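Local coordinates for malonyl CoA-acyl carrier protein transacylase (Staphylococcus aureus, PDB 3IM9) that transfers the malonyl group from malonyl-CoA to the holo acyl carrier protein, supplying malonyl-ACP for bacterial fatty acid biosynthesis, at residues Q19-V24 with P72-H77; L41-K46 with S111-V116; T76-L81 with E100-V105; A83-L88 with I279-G284; T301-Q304 with D308-G311. All coordinates share one frame; numbering follows the deposited sequence.

Contacts 1, 3 and 4 all draw on helix 67-84 or the chain leaving it, so one element is followed from the neighbourhood of the active site to the flank of the parallel sheet. Contact 3 is buried yet serine-rich, with one water bridging two hydroxyls and no direct hydrogen bond across it. Contact 1, partly buried, sets a single leucine against a signature loop. Contact 2 lies at the helical periphery, about 18 Å between its centre and that of the chain, and is a ring-edge packing of two helices. Contacts 4 and 5, centres about 6 Å apart, use neighbouring strands of the same sheet; the former is purely apolar, the latter adds a carboxylate-to-backbone hydrogen bond.

Contact 1 of 5, residues Q19-V24 with P72-H77; sequences QGAQKV and PALLTH
The flat amide of Q22, whose CB lies 4.3 Å from L74 CD2, is engaged at its edge: the N-H of G20 meets Q22 OE1 at 2.7 Å, in the carbonyl plane and on a lone pair, with a C=O...N angle of 139°. This bond closes a turn in 19-24, and L74 packs against it. The leucine carries nearly all of the helix's share of the contact. Its CG lies beside the backbone N (chi1 -76°), directed to the loop, and chi2 of 160° then sets CD1 toward Q19 and CD2 toward A21 and Q22. CD1 approaches the peptide nitrogen of Q19 at 3.5 Å, while CD2 touches the A21 methyl CB at 4.4 Å and comes 4.0 Å from Q22 N. That last nitrogen is buried here and has no hydrogen-bonding partner in the model.

The sequence GQGAQ around Q19 matches the GQGxQ signature of FabD-type acyltransferases, in which the backbone N of the first glutamine helps form the oxyanion hole. The side chain of Q19 lies about 6 Å from that of S97, the nucleophile by similarity, consistent with such a place; its amide is held by T67 and T70.

Beyond the loop, L74 also packs on L98, and the other sides of helix 67-84 are covered by helices 52-57, 99-106 and 112-128, which embed its central turns in the helical body.

Contact 2 of 5, residues L41-K46 with S111-V116; sequences LTSAAK and SFEDAV
S43, F112 and A44 bury the most surface here, and all three meet round one ring edge. F112 reaches out from the first turn of helix 112-128 with CG anti to its backbone N (chi1 173°), presenting the rim of the phenyl group to helix 35-47. S43 OG and A44 N both lie at that rim, close to the ring plane. S43 OG is 3.8 Å from F112 CD2, and A44 N is 3.9 Å from F112 CE2. The methyl of A44 closes on the far corner, its CB 4.0 Å from F112 CZ. Residues 41-46 thus meet the ring at its edge.

S43 has a second neighbour: its hydroxyl OG rests 3.3 Å from the aliphatic CG of E113, whose chain runs on extended from there. No hydrogen bond crosses between the segments, which are joined by van der Waals packing. S111 caps the start of helix 112-128, its OG accepting from D114 N at 3.2 Å, an N-cap bond that closes the first turn, next to F112.

The short segments cross at -48° with axes 10.1 Å apart, a separation that the phenyl group spans. T76 of helix 67-84 packs against both A44 and F112, I40 also touches the ring, and L41 turns to helix 52-57, so the contact is one corner of a multi-helix cluster away from the probable catalytic residues.

Contact 3 of 5, residues T76-L81 with E100-V105; sequences THSSAL and EYSSLV. With CA (calcium ion), chain B.
Helix 99-106, which follows the probable nucleophile elbow bearing S97, packs against helix 67-84 through S102 and V105, which meet S78 and S79. The backbones come close, S79 CA and S102 CA being 6.5 Å apart, and only small side chains stand between them. S102 OG touches S78 CB at 3.8 Å. At the next residue of helix 67-84, and one turn on in helix 99-106, S79 OG lies 3.8 Å from V105 CG1, the branch anti to the backbone N (chi1 169°).

The hydroxyls of S78 and S102 do not bond directly; a water links them. It donates to S78 OG at 2.9 Å and sits 2.7 Å from S102 OG, the two oxygens subtending about 99° at the water. S78 OG has a second partner in the backbone O of I281, which ties this helix to the end of a strand of the parallel sheet. S79 OG turns back to L75 O within its own helix, so its side toward V105 is a packing contact.

In the probable GxSxG nucleophile elbow the helix starts just beyond S97; the side chain of S102 touches elbow residues and lies about 10 Å from the side chain of S97. Away from the serines, Y101 points elsewhere: its OH binds the calcium ion at 2.7 Å, the metal lying at the ring edge and in its plane. M253 O and Q256 OE1 bind the same ion, while E100 is held by hydrogen bonds to N237 and Q236.

Contact 4 of 5, residues A83-L88 with I279-G284; sequences AALKNL and IEIGPG
L85 and L88 make a notch into which the end of I281 fits. L85 CD1 and L88 CD2 are about 3.8 Å apart, and I281 CD1 sits 3.9 Å from L85 CD1 and 3.9 Å from L88 CD2, so the three methyls form a nearly equilateral triangle. Both leucines meet I281 tip to tip. The isoleucine is extended along CG1 (chi2 173°), which carries its terminal methyl out to the notch.

I279 takes the other flank of L88. Here the side chains slide past each other in opposite directions, and the touch is between L88 CD1 and I279 CD1 at 4.1 Å. The forked end of L88 is thereby divided, one methyl to each isoleucine. Its torsions, chi1 -160° and chi2 61°, set the two methyls one after the other along the strand, CD1 by I279 and CD2 by I281.

This is the sheet-facing side of a parallel alpha/beta core. I279 and I281 project from the same face of strand 275-281, whereas E280 between them points to the opposite one, where S288 OG and L287 N hold its carboxylate. Residues 85-88 belong to the connection leaving helix 67-84 for strand 92-95. The backbones remain far apart, L85 CA to I281 CA being 9.9 Å, so contact is wholly through side chains. W312 of helix 306-312 packs on L85, L88 and I279, while I14 from the adjacent strand 11-16 supports L88.

Contact 5 of 5, residues T301-Q304 with D308-G311; sequences TSIQ and DVKG
One direct hydrogen bond joins the segments: Q304 N donates to D308 OD2 at 2.8 Å, with an N-H...O angle of 160°. The carboxylate oxygen uses its anti lone pair, the one turned away from its twin. OD2 takes a further hydrogen bond from a residue flanking the segments. CG of D308 lies beside its own backbone N (chi1 -68°), which swings the acid back over the strand end. D308 is in the opening turn of helix 306-312, its N bonded to T305 OG1, so the carboxylate is probably stabilised by the helix's amino-terminal end.

Water-mediated links are slighter. A water 2.9 Å from D308 OD2 probably donates to it and has only a weak bond to S302 OG, at 3.4 Å.

Apolar packing lies next to these. I303 CG2 meets V309 CG2 at 3.9 Å, the two side chains crossing at about a right angle, and the same methyl is 4.0 Å from D308 CB.

Strand 299-303 is an edge strand of the four-stranded parallel sheet, with 275-281 beside it through backbone bonds from T301 and I303. The tight turn into helix 306-312 then brings V309 against L81 and A84 of helix 67-84.

Contact 1 of 5, residues Q19-V24 with P72-H77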
# COMPACT_ATOMS: atom_id res chain seq x y z
N GLN A 19 -2.79 2.61 3.30
CA GLN A 19 -3.99 3.13 4.08
C GLN A 19 -4.57 2.04 4.93
O GLN A 19 -4.81 0.88 4.46
CB GLN A 19 -4.98 3.62 3.03
CG GLN A 19 -6.16 4.38 3.66
CD GLN A 19 -5.79 5.79 3.99
OE1 GLN A 19 -5.10 6.47 3.23
NE2 GLN A 19 -6.32 6.27 5.17
N GLY A 20 -4.83 2.41 6.17
CA GLY A 20 -5.34 1.41 7.15
C GLY A 20 -4.33 1.01 8.20
O GLY A 20 -4.74 0.63 9.32
N ALA A 21 -3.04 1.21 7.91
CA ALA A 21 -2.03 0.92 8.90
C ALA A 21 -1.60 2.12 9.80
O ALA A 21 -0.90 1.94 10.79
CB ALA A 21 -0.79 0.34 8.20
N GLN A 22 -2.09 3.32 9.49
CA GLN A 22 -1.68 4.52 10.23
C GLN A 22 -2.16 4.42 11.70
O GLN A 22 -3.19 3.75 11.99
CB GLN A 22 -2.24 5.79 9.56
CG GLN A 22 -3.79 5.99 9.63
CD GLN A 22 -4.56 5.19 8.64
OE1 GLN A 22 -4.07 4.44 7.80
NE2 GLN A 22 -5.89 5.34 8.78
N LYS A 23 -1.55 5.23 12.55
CA LYS A 23 -1.99 5.37 13.94
C LYS A 23 -1.48 6.66 14.46
O LYS A 23 -0.32 7.01 14.14
CB LYS A 23 -1.53 4.21 14.83
CG LYS A 23 -0.03 3.98 14.87
CD LYS A 23 0.17 2.77 15.89
CE LYS A 23 1.58 2.74 16.49
NZ LYS A 23 1.95 4.06 17.19
N VAL A 24 -2.32 7.37 15.25
CA VAL A 24 -1.84 8.56 15.90
C VAL A 24 -0.68 8.20 16.82
O VAL A 24 -0.69 7.22 17.59
CB VAL A 24 -2.92 9.31 16.67
CG1 VAL A 24 -2.29 10.60 17.27
CG2 VAL A 24 -4.09 9.58 15.73
N PRO A 72 0.96 10.77 2.56
CA PRO A 72 2.31 11.27 2.86
C PRO A 72 2.72 10.89 4.27
O PRO A 72 3.92 10.66 4.48
CB PRO A 72 2.17 12.83 2.75
CG PRO A 72 0.67 13.09 2.79
CD PRO A 72 0.04 11.85 2.16
N ALA A 73 1.77 10.72 5.21
CA ALA A 73 2.19 10.28 6.56
C ALA A 73 2.80 8.88 6.56
O ALA A 73 3.84 8.64 7.17
CB ALA A 73 0.91 10.28 7.44
N LEU A 74 2.22 7.95 5.83
CA LEU A 74 2.71 6.59 5.76
C LEU A 74 4.03 6.56 5.00
O LEU A 74 4.94 5.84 5.45
CB LEU A 74 1.67 5.71 5.04
CG LEU A 74 0.44 5.33 5.88
CD1 LEU A 74 -0.73 4.91 4.95
CD2 LEU A 74 0.76 4.22 6.87
N LEU A 75 4.10 7.23 3.84
CA LEU A 75 5.39 7.29 3.14
C LEU A 75 6.50 7.82 4.04
O LEU A 75 7.62 7.27 4.02
CB LEU A 75 5.23 8.15 1.87
CG LEU A 75 6.50 8.14 1.01
CD1 LEU A 75 6.47 6.96 0.07
CD2 LEU A 75 6.50 9.41 0.18
N THR A 76 6.17 8.89 4.79
CA THR A 76 7.18 9.52 5.62
C THR A 76 7.61 8.56 6.73
O THR A 76 8.85 8.39 6.98
CB THR A 76 6.60 10.75 6.25
OG1 THR A 76 6.36 11.67 5.14
CG2 THR A 76 7.61 11.43 7.21
N HIS A 77 6.68 7.86 7.39
CA HIS A 77 7.05 6.96 8.49
C HIS A 77 7.88 5.79 7.95
O HIS A 77 8.97 5.50 8.48
CB HIS A 77 5.76 6.43 9.10
CG HIS A 77 5.96 5.65 10.39
ND1 HIS A 77 7.16 5.47 11.07
CD2 HIS A 77 4.99 5.04 11.10
CE1 HIS A 77 6.89 4.78 12.18
NE2 HIS A 77 5.58 4.49 12.19

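Contact 2 of 5, residues L41-K46 with S111-V116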
# COMPACT_ATOMS: atom_id res chain seq x y z
N LEU A 41 11.88 12.96 8.35
CA LEU A 41 10.69 13.63 8.93
C LEU A 41 10.72 15.14 8.71
O LEU A 41 9.71 15.74 8.43
CB LEU A 41 10.68 13.26 10.46
CG LEU A 41 10.34 11.81 10.64
CD1 LEU A 41 10.81 11.34 12.03
CD2 LEU A 41 8.78 11.57 10.64
N THR A 42 11.90 15.76 8.85
CA THR A 42 12.03 17.20 8.64
C THR A 42 11.92 17.53 7.16
O THR A 42 11.31 18.56 6.83
CB THR A 42 13.42 17.67 9.11
OG1 THR A 42 13.50 17.52 10.54
CG2 THR A 42 13.66 19.10 8.77
N SER A 43 12.33 16.60 6.28
CA SER A 43 12.11 16.87 4.84
C SER A 43 10.64 16.98 4.53
O SER A 43 10.20 17.86 3.83
CB SER A 43 12.76 15.80 3.99
OG SER A 43 12.57 16.02 2.59
N ALA A 44 9.87 16.03 5.07
CA ALA A 44 8.41 16.02 4.84
C ALA A 44 7.81 17.31 5.42
O ALA A 44 6.96 17.98 4.80
CB ALA A 44 7.80 14.80 5.54
N ALA A 45 8.22 17.68 6.63
CA ALA A 45 7.71 18.92 7.28
C ALA A 45 8.01 20.18 6.43
O ALA A 45 7.16 21.06 6.34
CB ALA A 45 8.28 19.09 8.67
N LYS A 46 9.24 20.24 5.86
CA LYS A 46 9.58 21.43 5.07
C LYS A 46 8.90 21.40 3.72
O LYS A 46 8.84 22.45 3.07
CB LYS A 46 11.10 21.48 4.84
CG LYS A 46 12.01 21.63 6.04
CD LYS A 46 11.30 22.29 7.08
CE LYS A 46 12.08 22.05 8.38
NZ LYS A 46 12.13 23.29 9.31
N SER A 111 13.15 9.93 -5.46
CA SER A 111 13.70 10.45 -4.19
C SER A 111 12.53 10.62 -3.17
O SER A 111 11.33 10.77 -3.61
CB SER A 111 14.39 11.82 -4.38
OG SER A 111 13.44 12.86 -4.70
N PHE A 112 12.88 10.68 -1.88
CA PHE A 112 11.80 10.83 -0.91
C PHE A 112 11.05 12.14 -1.17
O PHE A 112 9.82 12.18 -1.07
CB PHE A 112 12.39 10.87 0.53
CG PHE A 112 11.33 11.19 1.53
CD1 PHE A 112 10.33 10.19 1.86
CD2 PHE A 112 11.23 12.48 2.04
CE1 PHE A 112 9.30 10.59 2.73
CE2 PHE A 112 10.22 12.83 2.94
CZ PHE A 112 9.20 11.84 3.25
N GLU A 113 11.71 13.29 -1.43
CA GLU A 113 11.02 14.56 -1.57
C GLU A 113 10.12 14.55 -2.79
O GLU A 113 8.98 15.06 -2.70
CB GLU A 113 12.05 15.73 -1.89
CG GLU A 113 12.59 16.40 -0.69
CD GLU A 113 13.66 17.45 -1.08
OE1 GLU A 113 14.68 17.05 -1.71
OE2 GLU A 113 13.43 18.63 -0.72
N ASP A 114 10.55 13.88 -3.87
CA ASP A 114 9.66 13.79 -5.07
C ASP A 114 8.43 12.89 -4.66
O ASP A 114 7.28 13.26 -4.98
CB ASP A 114 10.35 13.12 -6.28
CG ASP A 114 11.45 13.99 -6.89
OD1 ASP A 114 11.65 15.11 -6.45
OD2 ASP A 114 12.02 13.48 -7.89
N ALA A 115 8.70 11.73 -4.07
CA ALA A 115 7.58 10.77 -3.71
C ALA A 115 6.62 11.35 -2.72
O ALA A 115 5.40 11.13 -2.83
CB ALA A 115 8.19 9.54 -3.15
N VAL A 116 7.08 12.19 -1.78
CA VAL A 116 6.12 12.72 -0.76
C VAL A 116 5.16 13.73 -1.42
O VAL A 116 3.97 13.80 -1.12
CB VAL A 116 6.84 13.27 0.53
CG1 VAL A 116 7.39 14.70 0.31
CG2 VAL A 116 5.83 13.25 1.68

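Contact 3 of 5, residues T76-L81 with E100-V105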
# COMPACT_ATOMS: atom_id res chain seq x y z
N THR A 76 6.17 8.89 4.79
CA THR A 76 7.18 9.52 5.62
C THR A 76 7.61 8.56 6.73
O THR A 76 8.85 8.39 6.98
CB THR A 76 6.60 10.75 6.25
OG1 THR A 76 6.36 11.67 5.14
CG2 THR A 76 7.61 11.43 7.21
N HIS A 77 6.68 7.86 7.39
CA HIS A 77 7.05 6.96 8.49
C HIS A 77 7.88 5.79 7.95
O HIS A 77 8.97 5.50 8.48
CB HIS A 77 5.76 6.43 9.10
CG HIS A 77 5.96 5.65 10.39
ND1 HIS A 77 7.16 5.47 11.07
CD2 HIS A 77 4.99 5.04 11.10
CE1 HIS A 77 6.89 4.78 12.18
NE2 HIS A 77 5.58 4.49 12.19
N SER A 78 7.46 5.14 6.88
CA SER A 78 8.19 4.02 6.34
C SER A 78 9.58 4.46 5.84
O SER A 78 10.57 3.74 6.04
CB SER A 78 7.42 3.36 5.18
OG SER A 78 6.32 2.60 5.70
N SER A 79 9.63 5.64 5.20
CA SER A 79 10.95 6.09 4.65
C SER A 79 11.87 6.48 5.80
O SER A 79 13.11 6.37 5.65
CB SER A 79 10.72 7.28 3.74
OG SER A 79 9.99 6.84 2.54
N ALA A 80 11.33 7.02 6.88
CA ALA A 80 12.18 7.45 8.02
C ALA A 80 12.77 6.22 8.67
O ALA A 80 13.96 6.18 9.00
CB ALA A 80 11.33 8.25 9.05
N LEU A 81 11.96 5.18 8.84
CA LEU A 81 12.47 3.90 9.35
C LEU A 81 13.50 3.35 8.43
O LEU A 81 14.57 2.84 8.88
CB LEU A 81 11.37 2.86 9.59
CG LEU A 81 10.37 3.16 10.68
CD1 LEU A 81 9.17 2.24 10.58
CD2 LEU A 81 10.98 2.95 12.06
N GLU A 100 3.38 1.05 -2.37
CA GLU A 100 4.25 0.86 -3.53
C GLU A 100 5.16 2.06 -3.67
O GLU A 100 6.28 1.90 -4.20
CB GLU A 100 3.36 0.64 -4.77
CG GLU A 100 4.18 0.20 -6.05
CD GLU A 100 3.35 -0.60 -6.98
OE1 GLU A 100 2.59 -1.48 -6.52
OE2 GLU A 100 3.48 -0.35 -8.21
N TYR A 101 4.71 3.25 -3.27
CA TYR A 101 5.59 4.47 -3.34
C TYR A 101 6.74 4.34 -2.37
O TYR A 101 7.85 4.84 -2.65
CB TYR A 101 4.76 5.72 -3.18
CG TYR A 101 3.90 5.94 -4.37
CD1 TYR A 101 2.59 5.43 -4.46
CD2 TYR A 101 4.39 6.71 -5.45
CE1 TYR A 101 1.77 5.60 -5.60
CE2 TYR A 101 3.61 6.88 -6.61
CZ TYR A 101 2.33 6.33 -6.66
OH TYR A 101 1.61 6.53 -7.83
N SER A 102 6.54 3.76 -1.20
CA SER A 102 7.63 3.52 -0.31
C SER A 102 8.62 2.56 -0.97
O SER A 102 9.83 2.72 -0.79
CB SER A 102 7.08 2.92 0.98
OG SER A 102 6.22 3.90 1.60
N SER A 103 8.12 1.57 -1.71
CA SER A 103 9.04 0.66 -2.46
C SER A 103 9.83 1.50 -3.47
O SER A 103 11.04 1.17 -3.71
CB SER A 103 8.19 -0.42 -3.16
OG SER A 103 7.72 -1.38 -2.27
N LEU A 104 9.20 2.47 -4.13
CA LEU A 104 9.87 3.30 -5.19
C LEU A 104 10.95 4.11 -4.54
O LEU A 104 12.07 4.29 -5.12
CB LEU A 104 8.90 4.24 -5.94
CG LEU A 104 7.76 3.50 -6.64
CD1 LEU A 104 7.03 4.51 -7.59
CD2 LEU A 104 8.23 2.26 -7.47
N VAL A 105 10.73 4.64 -3.33
CA VAL A 105 11.82 5.37 -2.64
C VAL A 105 12.90 4.36 -2.26
O VAL A 105 14.12 4.66 -2.44
CB VAL A 105 11.21 6.03 -1.37
CG1 VAL A 105 12.31 6.61 -0.43
CG2 VAL A 105 10.26 7.15 -1.79
CA CA B . -0.67 5.12 -8.04
O HOH W 1 4.50 2.78 3.43

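Contact 4 of 5, residues A83-L88 with I279-G284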
# COMPACT_ATOMS: atom_id res chain seq x y z
N ALA A 83 15.50 4.83 6.39
CA ALA A 83 16.76 5.65 6.34
C ALA A 83 17.57 5.24 7.60
O ALA A 83 18.79 5.32 7.55
CB ALA A 83 16.39 7.08 6.34
N ALA A 84 16.94 4.80 8.69
CA ALA A 84 17.63 4.50 9.97
C ALA A 84 18.21 3.11 9.98
O ALA A 84 19.06 2.81 10.84
CB ALA A 84 16.71 4.69 11.18
N LEU A 85 17.72 2.19 9.13
CA LEU A 85 18.15 0.82 9.10
C LEU A 85 19.49 0.64 8.37
O LEU A 85 19.69 1.11 7.21
CB LEU A 85 17.08 -0.06 8.42
CG LEU A 85 15.80 -0.19 9.27
CD1 LEU A 85 14.66 -0.70 8.39
CD2 LEU A 85 16.11 -1.24 10.39
N LYS A 86 20.36 -0.10 9.03
CA LYS A 86 21.69 -0.47 8.48
C LYS A 86 21.70 -1.86 7.83
O LYS A 86 21.13 -2.82 8.35
CB LYS A 86 22.76 -0.42 9.58
CG LYS A 86 23.23 0.95 9.99
CD LYS A 86 24.41 0.85 11.04
CE LYS A 86 24.22 1.74 12.31
NZ LYS A 86 24.02 3.22 12.03
N ASN A 87 22.41 -1.93 6.68
CA ASN A 87 22.58 -3.16 5.92
C ASN A 87 21.33 -3.92 5.74
O ASN A 87 21.18 -5.12 6.11
CB ASN A 87 23.62 -4.04 6.60
CG ASN A 87 24.98 -3.47 6.45
OD1 ASN A 87 25.39 -3.08 5.33
ND2 ASN A 87 25.68 -3.37 7.56
N LEU A 88 20.38 -3.18 5.22
CA LEU A 88 19.21 -3.79 4.76
C LEU A 88 19.62 -3.96 3.29
O LEU A 88 20.00 -2.98 2.59
CB LEU A 88 18.08 -2.79 4.92
CG LEU A 88 16.68 -3.32 4.94
CD1 LEU A 88 16.43 -4.26 6.08
CD2 LEU A 88 15.89 -2.05 5.10
N ILE A 279 10.23 -8.47 5.32
CA ILE A 279 10.46 -7.47 6.38
C ILE A 279 9.50 -6.33 6.05
O ILE A 279 9.68 -5.56 5.11
CB ILE A 279 11.85 -6.97 6.35
CG1 ILE A 279 12.81 -8.18 6.59
CG2 ILE A 279 12.08 -5.90 7.52
CD1 ILE A 279 14.37 -7.72 6.56
N GLU A 280 8.50 -6.20 6.95
CA GLU A 280 7.51 -5.06 6.88
C GLU A 280 8.05 -3.86 7.62
O GLU A 280 8.59 -3.97 8.74
CB GLU A 280 6.22 -5.58 7.44
CG GLU A 280 5.06 -4.50 7.24
CD GLU A 280 3.73 -5.04 7.67
OE1 GLU A 280 3.60 -6.13 8.27
OE2 GLU A 280 2.74 -4.32 7.32
N ILE A 281 7.98 -2.69 6.99
CA ILE A 281 8.61 -1.48 7.57
C ILE A 281 7.54 -0.36 7.52
O ILE A 281 7.13 0.11 6.43
CB ILE A 281 9.86 -1.06 6.73
CG1 ILE A 281 10.84 -2.25 6.80
CG2 ILE A 281 10.45 0.27 7.29
CD1 ILE A 281 12.08 -1.98 5.82
N GLY A 282 7.08 0.05 8.73
CA GLY A 282 5.97 1.02 8.77
C GLY A 282 5.24 0.74 10.07
O GLY A 282 5.57 -0.13 10.84
N PRO A 283 4.15 1.45 10.29
CA PRO A 283 3.35 1.26 11.43
C PRO A 283 2.48 0.01 11.24
O PRO A 283 2.11 -0.35 10.10
CB PRO A 283 2.38 2.47 11.40
CG PRO A 283 2.21 2.91 9.98
CD PRO A 283 3.63 2.48 9.37
N GLY A 284 2.23 -0.70 12.37
CA GLY A 284 1.44 -1.91 12.28
C GLY A 284 2.17 -3.12 11.71
O GLY A 284 3.35 -3.02 11.33

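Contact 5 of 5, residues T301-Q304 with D308-G311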
# COMPACT_ATOMS: atom_id res chain seq x y z
N THR A 301 9.35 -10.47 9.59
CA THR A 301 9.87 -9.50 10.52
C THR A 301 9.11 -8.20 10.38
O THR A 301 8.85 -7.78 9.25
CB THR A 301 11.37 -9.25 10.23
OG1 THR A 301 12.08 -10.50 10.47
CG2 THR A 301 11.91 -8.13 11.16
N SER A 302 8.77 -7.56 11.53
CA SER A 302 8.10 -6.26 11.45
C SER A 302 9.00 -5.21 12.11
O SER A 302 9.45 -5.44 13.27
CB SER A 302 6.72 -6.30 12.16
OG SER A 302 6.29 -4.97 12.45
N ILE A 303 9.25 -4.09 11.41
CA ILE A 303 9.99 -2.91 11.92
C ILE A 303 9.02 -1.76 12.04
O ILE A 303 8.55 -1.24 11.00
CB ILE A 303 11.20 -2.52 11.01
CG1 ILE A 303 12.07 -3.74 10.74
CG2 ILE A 303 11.98 -1.32 11.57
CD1 ILE A 303 12.76 -4.25 11.89
N GLN A 304 8.68 -1.42 13.29
CA GLN A 304 7.65 -0.38 13.57
C GLN A 304 8.25 0.79 14.35
O GLN A 304 7.83 1.94 14.16
CB GLN A 304 6.48 -0.97 14.37
CG GLN A 304 5.71 -2.05 13.65
CD GLN A 304 4.63 -2.63 14.49
OE1 GLN A 304 4.44 -3.86 14.54
NE2 GLN A 304 3.86 -1.79 15.07
N ASP A 308 12.85 -1.32 17.34
CA ASP A 308 13.01 -2.36 16.34
C ASP A 308 14.20 -2.05 15.42
O ASP A 308 14.88 -2.98 15.03
CB ASP A 308 11.78 -2.42 15.41
CG ASP A 308 10.52 -2.91 16.15
OD1 ASP A 308 10.65 -3.61 17.16
OD2 ASP A 308 9.39 -2.60 15.74
N VAL A 309 14.34 -0.78 15.03
CA VAL A 309 15.51 -0.33 14.22
C VAL A 309 16.82 -0.67 14.99
O VAL A 309 17.73 -1.21 14.40
CB VAL A 309 15.46 1.14 13.95
CG1 VAL A 309 16.78 1.70 13.26
CG2 VAL A 309 14.23 1.46 13.01
N LYS A 310 16.88 -0.33 16.27
CA LYS A 310 18.09 -0.61 17.06
C LYS A 310 18.32 -2.09 17.12
O LYS A 310 19.49 -2.56 17.00
CB LYS A 310 17.93 -0.01 18.44
CG LYS A 310 18.02 1.48 18.50
CD LYS A 310 17.69 1.92 19.97
CE LYS A 310 17.74 3.40 20.20
NZ LYS A 310 17.31 3.73 21.65
N GLY A 311 17.29 -2.90 17.32
CA GLY A 311 17.47 -4.31 17.41
C GLY A 311 18.01 -4.86 16.07
O GLY A 311 18.88 -5.74 16.07
O HOH W 2 7.33 -4.63 15.69